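Local coordinates for glycosyl hydrolases family 2, sugar binding domain protein (Bacteroides uniformis str. 3978 T3 ii, PDB 6D1P) that probably hydrolyses O-glycosidic bonds, acting as a beta-glucuronidase of a human gut bacterium, at residues S717-T722 against A735-E740; G742-D747 against N779-I784. All coordinates share one frame; numbering follows the deposited sequence.

Contact 1: S717-T722 against A735-E740; sequences SRILLT and AELIDE
Strand 718-722 lies antiparallel to strand 735-738 as the two arms of a beta hairpin at the edge of a three-stranded sheet. On one face, Ile719 and Leu737 stand side by side, pointing the same way, with Ile719 CG1 against Leu737 CD2 at 3.8 Å. The small methyl of Ala735 leaves room for two branches: Ile719 CG2, at 3.9 Å, and Leu721 CD2 reach Ala735 CB from directions roughly at right angles. This greasy face packs on Ala797, Ala807 and Ile809 of the next sheet, an arrangement consistent with a beta sandwich, and apolar residues suit it.

The other face is amphipathic. Ile738 CG1 sits in the crowded position between backbone N and carbonyl carbon (chi1 67°), which puts CD1 in the angle between Arg718 CB and Leu720 CD1, with Leu720 crossing it nearly at right angles. Arg718, bent at chi2 and chi3, folds its guanidinium back so that Leu720 CD2 lies 3.5 Å above its plane, near the rim. Glu736 stays extended alongside Leu720, and its OE2 is salt-bridged to Arg744.

A classic beta bulge sets Ser717 and Arg718 both opposite Ile738. Ile738 O accepts in its carbonyl plane from Ser717 N at 2.8 Å and from above that plane from Arg718 N at 3.2 Å. Ile738 N returns a straighter bond to Arg718 O (3.0 Å, 166°), and Leu720 and Glu736 are bonded both ways. Main-chain bonds thus fix the pairing, while one face supplies apolar burial and the other combines hydrocarbon with charge.

Contact 2: G742-D747 against N779-I784; sequences GIRCLD and NGRASI
Asn779 holds CG anti to its carbonyl carbon (chi1 -58°), which brings ND2 to Leu746 O; Arg744 runs with CG anti to the backbone N and then bends at chi3 (-70°), so that its CD passes Asn779 O at 3.8 Å and its NH1 lies beside Arg781 CD at 4.0 Å. Asn779 and Gly780 both have left-handed backbone angles, close to those of a type I' beta turn, for which Asn-Gly is a classic pair.

Asn779 ND2 donates to Leu746 O at 2.7 Å, nearly along the C=O axis and in the plane of the amide. The other end of that amide, OD1, accepts from the backbone N of His522, so one flat group joins this loop to the TIM-barrel part of the chain. Leu746 starts out away from the turn, yet its CD2 comes back to 3.9 Å from Asn779 O, while its apolar branches also pack on Val632 and Trp634. Gly780, lacking a side chain, lets Cys745 O approach its CA to 3.2 Å in a CA-H...O contact.

Arg744 and Arg781 cross obliquely, their guanidinium planes nearly parallel. The like charges, with Arg744 NH1 4.7 Å from Arg781 NE, are probably tolerated because the carboxylate of Glu736 neutralises Arg744, while Arg781 NE is hydrogen-bonded to the neutral Gln734 OE1. Between loop and turn sits a bridging water: it accepts from Arg744 NH1 at 2.9 Å and donates to Asn779 O at 3.0 Å.

How the contacts relate
Both contacts involve the same three-stranded sheet, whose middle strand 730-738 is flanked by 718-723 and 781-787. Contact 1 is a regular strand pairing, buried on its sandwich face and partly open on the other; contact 2 is more buried yet irregular, where a loop meets a turn beside the neighbouring domains. Accordingly, repeated backbone bonds carry the first, and side-chain polar groups the second. The strongest link between them is the salt bridge of Glu736 OE2 with Arg744 NH2. Backbone hydrogen bonds also run from Leu737 to Cys745 and to Gly780, so the middle strand grips both segments of contact 2. Cys745 SG packs where Ile738 meets Asp739, and Asp739 OD1 accepts from Ile743 N, tying Asp739 to the loop.

Contact 1: S717-T722 against A735-E740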
ATOM      1  N   SER A 717     -36.500  -2.673   5.568  1.00 38.78           N
ATOM      2  CA  SER A 717     -37.068  -2.097   4.359  1.00 38.35           C
ATOM      3  C   SER A 717     -36.606  -0.668   4.083  1.00 38.93           C
ATOM      4  O   SER A 717     -36.598  -0.263   2.918  1.00 37.07           O
ATOM      5  CB  SER A 717     -38.603  -2.146   4.456  1.00 37.79           C
ATOM      6  OG  SER A 717     -39.261  -1.227   3.605  1.00 40.44           O
ATOM      7  N   ARG A 718     -36.203   0.103   5.088  1.00 32.11           N
ATOM      8  CA  ARG A 718     -35.704   1.450   4.873  1.00 36.24           C
ATOM      9  C   ARG A 718     -34.610   1.726   5.886  1.00 38.67           C
ATOM     10  O   ARG A 718     -34.567   1.128   6.964  1.00 34.64           O
ATOM     11  CB  ARG A 718     -36.793   2.531   5.026  1.00 39.58           C
ATOM     12  CG  ARG A 718     -37.724   2.701   3.853  1.00 40.66           C
ATOM     13  CD  ARG A 718     -37.856   4.180   3.479  1.00 47.18           C
ATOM     14  NE  ARG A 718     -38.612   4.971   4.448  1.00 46.11           N
ATOM     15  CZ  ARG A 718     -38.386   6.262   4.690  1.00 47.78           C
ATOM     16  NH1 ARG A 718     -37.419   6.908   4.048  1.00 48.14           N
ATOM     17  NH2 ARG A 718     -39.117   6.911   5.584  1.00 46.66           N
ATOM     18  N   ILE A 719     -33.740   2.668   5.539  1.00 36.77           N
ATOM     19  CA  ILE A 719     -32.714   3.152   6.446  1.00 37.48           C
ATOM     20  C   ILE A 719     -33.029   4.599   6.764  1.00 34.71           C
ATOM     21  O   ILE A 719     -33.222   5.407   5.853  1.00 37.91           O
ATOM     22  CB  ILE A 719     -31.308   3.025   5.838  1.00 35.26           C
ATOM     23  CG1 ILE A 719     -31.088   1.618   5.278  1.00 37.36           C
ATOM     24  CG2 ILE A 719     -30.265   3.378   6.872  1.00 30.34           C
ATOM     25  CD1 ILE A 719     -29.798   1.463   4.500  1.00 39.75           C
ATOM     26  N   LEU A 720     -33.087   4.923   8.045  1.00 35.53           N
ATOM     27  CA  LEU A 720     -33.278   6.289   8.492  1.00 33.89           C
ATOM     28  C   LEU A 720     -31.997   6.786   9.134  1.00 34.30           C
ATOM     29  O   LEU A 720     -31.367   6.069   9.917  1.00 33.74           O
ATOM     30  CB  LEU A 720     -34.419   6.400   9.505  1.00 36.24           C
ATOM     31  CG  LEU A 720     -35.823   5.985   9.073  1.00 44.21           C
ATOM     32  CD1 LEU A 720     -36.810   6.306  10.190  1.00 42.24           C
ATOM     33  CD2 LEU A 720     -36.225   6.677   7.784  1.00 40.04           C
ATOM     34  N   LEU A 721     -31.620   8.015   8.816  1.00 33.29           N
ATOM     35  CA  LEU A 721     -30.488   8.664   9.457  1.00 34.16           C
ATOM     36  C   LEU A 721     -30.975   9.769  10.382  1.00 32.57           C
ATOM     37  O   LEU A 721     -31.908  10.504  10.047  1.00 31.60           O
ATOM     38  CB  LEU A 721     -29.522   9.234   8.411  1.00 28.28           C
ATOM     39  CG  LEU A 721     -28.646   8.164   7.776  1.00 29.75           C
ATOM     40  CD1 LEU A 721     -27.954   8.645   6.463  1.00 29.87           C
ATOM     41  CD2 LEU A 721     -27.633   7.694   8.814  1.00 27.04           C
ATOM     42  N   THR A 722     -30.341   9.872  11.547  1.00 27.79           N
ATOM     43  CA  THR A 722     -30.550  10.970  12.475  1.00 29.32           C
ATOM     44  C   THR A 722     -29.194  11.354  13.040  1.00 29.06           C
ATOM     45  O   THR A 722     -28.238  10.594  12.922  1.00 28.91           O
ATOM     46  CB  THR A 722     -31.510  10.563  13.602  1.00 32.46           C
ATOM     47  OG1 THR A 722     -31.092   9.297  14.131  1.00 30.85           O
ATOM     48  CG2 THR A 722     -32.927  10.428  13.067  1.00 27.93           C
ATOM     49  N   ALA A 735     -27.790   5.205  11.871  1.00 29.38           N
ATOM     50  CA  ALA A 735     -28.636   4.551  10.883  1.00 29.00           C
ATOM     51  C   ALA A 735     -29.581   3.591  11.595  1.00 29.35           C
ATOM     52  O   ALA A 735     -29.173   2.857  12.495  1.00 34.15           O
ATOM     53  CB  ALA A 735     -27.804   3.793   9.843  1.00 24.67           C
ATOM     54  N   GLU A 736     -30.840   3.596  11.183  1.00 29.41           N
ATOM     55  CA  GLU A 736     -31.874   2.759  11.765  1.00 31.94           C
ATOM     56  C   GLU A 736     -32.505   1.933  10.658  1.00 33.95           C
ATOM     57  O   GLU A 736     -32.929   2.485   9.641  1.00 34.23           O
ATOM     58  CB  GLU A 736     -32.941   3.622  12.464  1.00 34.92           C
ATOM     59  CG  GLU A 736     -33.871   2.848  13.399  1.00 34.92           C
ATOM     60  CD  GLU A 736     -34.988   3.716  13.959  1.00 39.46           C
ATOM     61  OE1 GLU A 736     -35.679   4.385  13.163  1.00 40.36           O
ATOM     62  OE2 GLU A 736     -35.162   3.749  15.200  1.00 41.91           O
ATOM     63  N   LEU A 737     -32.553   0.617  10.840  1.00 32.07           N
ATOM     64  CA  LEU A 737     -33.290  -0.240   9.925  1.00 31.56           C
ATOM     65  C   LEU A 737     -34.731  -0.327  10.417  1.00 35.08           C
ATOM     66  O   LEU A 737     -34.967  -0.639  11.591  1.00 38.09           O
ATOM     67  CB  LEU A 737     -32.648  -1.626   9.859  1.00 30.93           C
ATOM     68  CG  LEU A 737     -31.204  -1.610   9.350  1.00 33.00           C
ATOM     69  CD1 LEU A 737     -30.526  -2.952   9.478  1.00 27.39           C
ATOM     70  CD2 LEU A 737     -31.175  -1.152   7.893  1.00 28.58           C
ATOM     71  N   ILE A 738     -35.692  -0.016   9.541  1.00 33.37           N
ATOM     72  CA  ILE A 738     -37.108  -0.081   9.894  1.00 35.90           C
ATOM     73  C   ILE A 738     -37.835  -0.949   8.876  1.00 38.33           C
ATOM     74  O   ILE A 738     -37.356  -1.170   7.766  1.00 40.38           O
ATOM     75  CB  ILE A 738     -37.786   1.310   9.972  1.00 35.43           C
ATOM     76  CG1 ILE A 738     -37.841   1.934   8.577  1.00 41.79           C
ATOM     77  CG2 ILE A 738     -37.072   2.206  10.969  1.00 32.81           C
ATOM     78  CD1 ILE A 738     -38.750   3.130   8.491  1.00 40.44           C
ATOM     79  N   ASP A 739     -39.003  -1.462   9.273  1.00 39.11           N
ATOM     80  CA  ASP A 739     -39.821  -2.273   8.381  1.00 37.74           C
ATOM     81  C   ASP A 739     -40.714  -1.379   7.522  1.00 37.90           C
ATOM     82  O   ASP A 739     -40.699  -0.152   7.627  1.00 37.94           O
ATOM     83  CB  ASP A 739     -40.651  -3.322   9.149  1.00 40.04           C
ATOM     84  CG  ASP A 739     -41.717  -2.707  10.122  1.00 40.46           C
ATOM     85  OD1 ASP A 739     -42.026  -1.488  10.094  1.00 34.86           O
ATOM     86  OD2 ASP A 739     -42.217  -3.467  11.001  1.00 47.19           O
ATOM     87  N   GLU A 740     -41.559  -2.010   6.718  1.00 40.16           N
ATOM     88  CA  GLU A 740     -42.404  -1.255   5.804  1.00 45.15           C
ATOM     89  C   GLU A 740     -43.553  -0.519   6.502  1.00 43.28           C
ATOM     90  O   GLU A 740     -44.331   0.158   5.822  1.00 42.16           O
ATOM     91  CB  GLU A 740     -42.975  -2.179   4.725  1.00 43.63           C
ATOM     92  CG  GLU A 740     -43.774  -3.366   5.293  1.00 49.81           C
ATOM     93  CD  GLU A 740     -44.691  -4.031   4.293  1.00 53.20           C
ATOM     94  OE1 GLU A 740     -45.441  -3.290   3.622  1.00 61.49           O
ATOM     95  OE2 GLU A 740     -44.676  -5.282   4.183  1.00 54.55           O
TER

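Contact 2: G742-D747 against N779-I784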
ATOM      1  N   GLY A 742     -42.655   1.218   9.430  1.00 35.81           N
ATOM      2  CA  GLY A 742     -41.913   2.142  10.260  1.00 32.82           C
ATOM      3  C   GLY A 742     -41.461   1.598  11.593  1.00 33.85           C
ATOM      4  O   GLY A 742     -41.043   2.383  12.454  1.00 36.80           O
ATOM      5  N   ILE A 743     -41.524   0.290  11.797  1.00 34.10           N
ATOM      6  CA  ILE A 743     -41.130  -0.311  13.067  1.00 35.59           C
ATOM      7  C   ILE A 743     -39.652  -0.685  13.001  1.00 36.42           C
ATOM      8  O   ILE A 743     -39.208  -1.347  12.050  1.00 34.61           O
ATOM      9  CB  ILE A 743     -42.001  -1.538  13.389  1.00 35.97           C
ATOM     10  CG1 ILE A 743     -43.488  -1.188  13.260  1.00 39.78           C
ATOM     11  CG2 ILE A 743     -41.686  -2.058  14.784  1.00 36.08           C
ATOM     12  CD1 ILE A 743     -43.894   0.048  14.058  1.00 35.67           C
ATOM     13  N   ARG A 744     -38.888  -0.255  14.007  1.00 36.81           N
ATOM     14  CA  ARG A 744     -37.487  -0.650  14.096  1.00 38.30           C
ATOM     15  C   ARG A 744     -37.363  -2.174  14.095  1.00 38.88           C
ATOM     16  O   ARG A 744     -38.107  -2.880  14.785  1.00 33.70           O
ATOM     17  CB  ARG A 744     -36.838  -0.061  15.362  1.00 33.69           C
ATOM     18  CG  ARG A 744     -35.310  -0.329  15.443  1.00 37.22           C
ATOM     19  CD  ARG A 744     -34.618   0.311  16.666  1.00 36.25           C
ATOM     20  NE  ARG A 744     -34.562   1.766  16.567  1.00 37.33           N
ATOM     21  CZ  ARG A 744     -33.897   2.570  17.395  1.00 39.62           C
ATOM     22  NH1 ARG A 744     -33.206   2.076  18.420  1.00 37.84           N
ATOM     23  NH2 ARG A 744     -33.916   3.882  17.182  1.00 35.15           N
ATOM     24  N   CYS A 745     -36.426  -2.685  13.299  1.00 36.07           N
ATOM     25  CA  CYS A 745     -36.157  -4.120  13.252  1.00 32.16           C
ATOM     26  C   CYS A 745     -35.140  -4.437  14.335  1.00 31.96           C
ATOM     27  O   CYS A 745     -33.935  -4.297  14.129  1.00 34.90           O
ATOM     28  CB  CYS A 745     -35.650  -4.526  11.879  1.00 33.82           C
ATOM     29  SG  CYS A 745     -36.641  -3.903  10.542  1.00 38.90           S
ATOM     30  N   LEU A 746     -35.618  -4.894  15.486  1.00 34.56           N
ATOM     31  CA  LEU A 746     -34.788  -4.942  16.681  1.00 26.40           C
ATOM     32  C   LEU A 746     -33.864  -6.152  16.724  1.00 29.26           C
ATOM     33  O   LEU A 746     -33.042  -6.259  17.643  1.00 28.92           O
ATOM     34  CB  LEU A 746     -35.679  -4.901  17.925  1.00 33.14           C
ATOM     35  CG  LEU A 746     -36.305  -3.532  18.215  1.00 35.88           C
ATOM     36  CD1 LEU A 746     -37.384  -3.613  19.300  1.00 37.25           C
ATOM     37  CD2 LEU A 746     -35.222  -2.539  18.625  1.00 31.99           C
ATOM     38  N   ASP A 747     -33.961  -7.063  15.759  1.00 28.47           N
ATOM     39  CA  ASP A 747     -33.015  -8.165  15.666  1.00 31.86           C
ATOM     40  C   ASP A 747     -32.273  -8.146  14.333  1.00 30.74           C
ATOM     41  O   ASP A 747     -31.736  -9.179  13.910  1.00 30.59           O
ATOM     42  CB  ASP A 747     -33.729  -9.504  15.881  1.00 28.78           C
ATOM     43  CG  ASP A 747     -34.755  -9.785  14.805  1.00 35.13           C
ATOM     44  OD1 ASP A 747     -35.255 -10.924  14.724  1.00 39.34           O
ATOM     45  OD2 ASP A 747     -35.051  -8.856  14.023  1.00 34.09           O
ATOM     46  N   ASN A 779     -29.148  -4.465  16.972  1.00 25.50           N
ATOM     47  CA  ASN A 779     -30.600  -4.333  17.133  1.00 25.54           C
ATOM     48  C   ASN A 779     -31.162  -3.258  16.200  1.00 29.84           C
ATOM     49  O   ASN A 779     -31.879  -2.348  16.618  1.00 30.66           O
ATOM     50  CB  ASN A 779     -30.966  -4.060  18.600  1.00 21.56           C
ATOM     51  CG  ASN A 779     -30.461  -5.150  19.529  1.00 25.26           C
ATOM     52  OD1 ASN A 779     -29.584  -4.919  20.364  1.00 25.76           O
ATOM     53  ND2 ASN A 779     -30.999  -6.358  19.373  1.00 23.28           N
ATOM     54  N   GLY A 780     -30.828  -3.379  14.912  1.00 28.98           N
ATOM     55  CA  GLY A 780     -31.344  -2.490  13.887  1.00 30.31           C
ATOM     56  C   GLY A 780     -30.680  -1.135  13.815  1.00 34.09           C
ATOM     57  O   GLY A 780     -31.239  -0.206  13.225  1.00 32.98           O
ATOM     58  N   ARG A 781     -29.478  -1.007  14.359  1.00 34.34           N
ATOM     59  CA  ARG A 781     -28.876   0.283  14.631  1.00 28.46           C
ATOM     60  C   ARG A 781     -27.378   0.227  14.343  1.00 32.51           C
ATOM     61  O   ARG A 781     -26.708  -0.750  14.685  1.00 29.94           O
ATOM     62  CB  ARG A 781     -29.167   0.625  16.084  1.00 32.71           C
ATOM     63  CG  ARG A 781     -28.554   1.850  16.666  1.00 35.53           C
ATOM     64  CD  ARG A 781     -29.264   2.120  18.003  1.00 40.78           C
ATOM     65  NE  ARG A 781     -28.693   3.262  18.710  1.00 49.54           N
ATOM     66  CZ  ARG A 781     -27.995   3.168  19.836  1.00 45.64           C
ATOM     67  NH1 ARG A 781     -27.797   1.982  20.394  1.00 40.79           N
ATOM     68  NH2 ARG A 781     -27.505   4.264  20.408  1.00 49.24           N
ATOM     69  N   ALA A 782     -26.857   1.265  13.694  1.00 30.75           N
ATOM     70  CA  ALA A 782     -25.418   1.420  13.542  1.00 29.10           C
ATOM     71  C   ALA A 782     -25.106   2.904  13.485  1.00 27.88           C
ATOM     72  O   ALA A 782     -25.876   3.695  12.937  1.00 32.31           O
ATOM     73  CB  ALA A 782     -24.880   0.704  12.294  1.00 26.74           C
ATOM     74  N   SER A 783     -23.960   3.275  14.045  1.00 29.23           N
ATOM     75  CA  SER A 783     -23.647   4.673  14.290  1.00 31.73           C
ATOM     76  C   SER A 783     -22.193   4.943  13.970  1.00 23.28           C
ATOM     77  O   SER A 783     -21.342   4.083  14.148  1.00 24.54           O
ATOM     78  CB  SER A 783     -23.913   5.064  15.754  1.00 26.07           C
ATOM     79  OG  SER A 783     -25.289   4.960  16.014  1.00 33.71           O
ATOM     80  N   ILE A 784     -21.906   6.175  13.574  1.00 22.91           N
ATOM     81  CA  ILE A 784     -20.540   6.575  13.292  1.00 26.48           C
ATOM     82  C   ILE A 784     -20.357   8.028  13.696  1.00 25.29           C
ATOM     83  O   ILE A 784     -21.268   8.844  13.540  1.00 26.82           O
ATOM     84  CB  ILE A 784     -20.197   6.350  11.802  1.00 23.40           C
ATOM     85  CG1 ILE A 784     -18.717   6.643  11.547  1.00 24.86           C
ATOM     86  CG2 ILE A 784     -21.143   7.142  10.923  1.00 22.55           C
ATOM     87  CD1 ILE A 784     -18.168   5.989  10.312  1.00 26.35           C
TER
HETATM   88  O   HOH W   1     -32.076  -0.510  18.921  1.00 29.36           O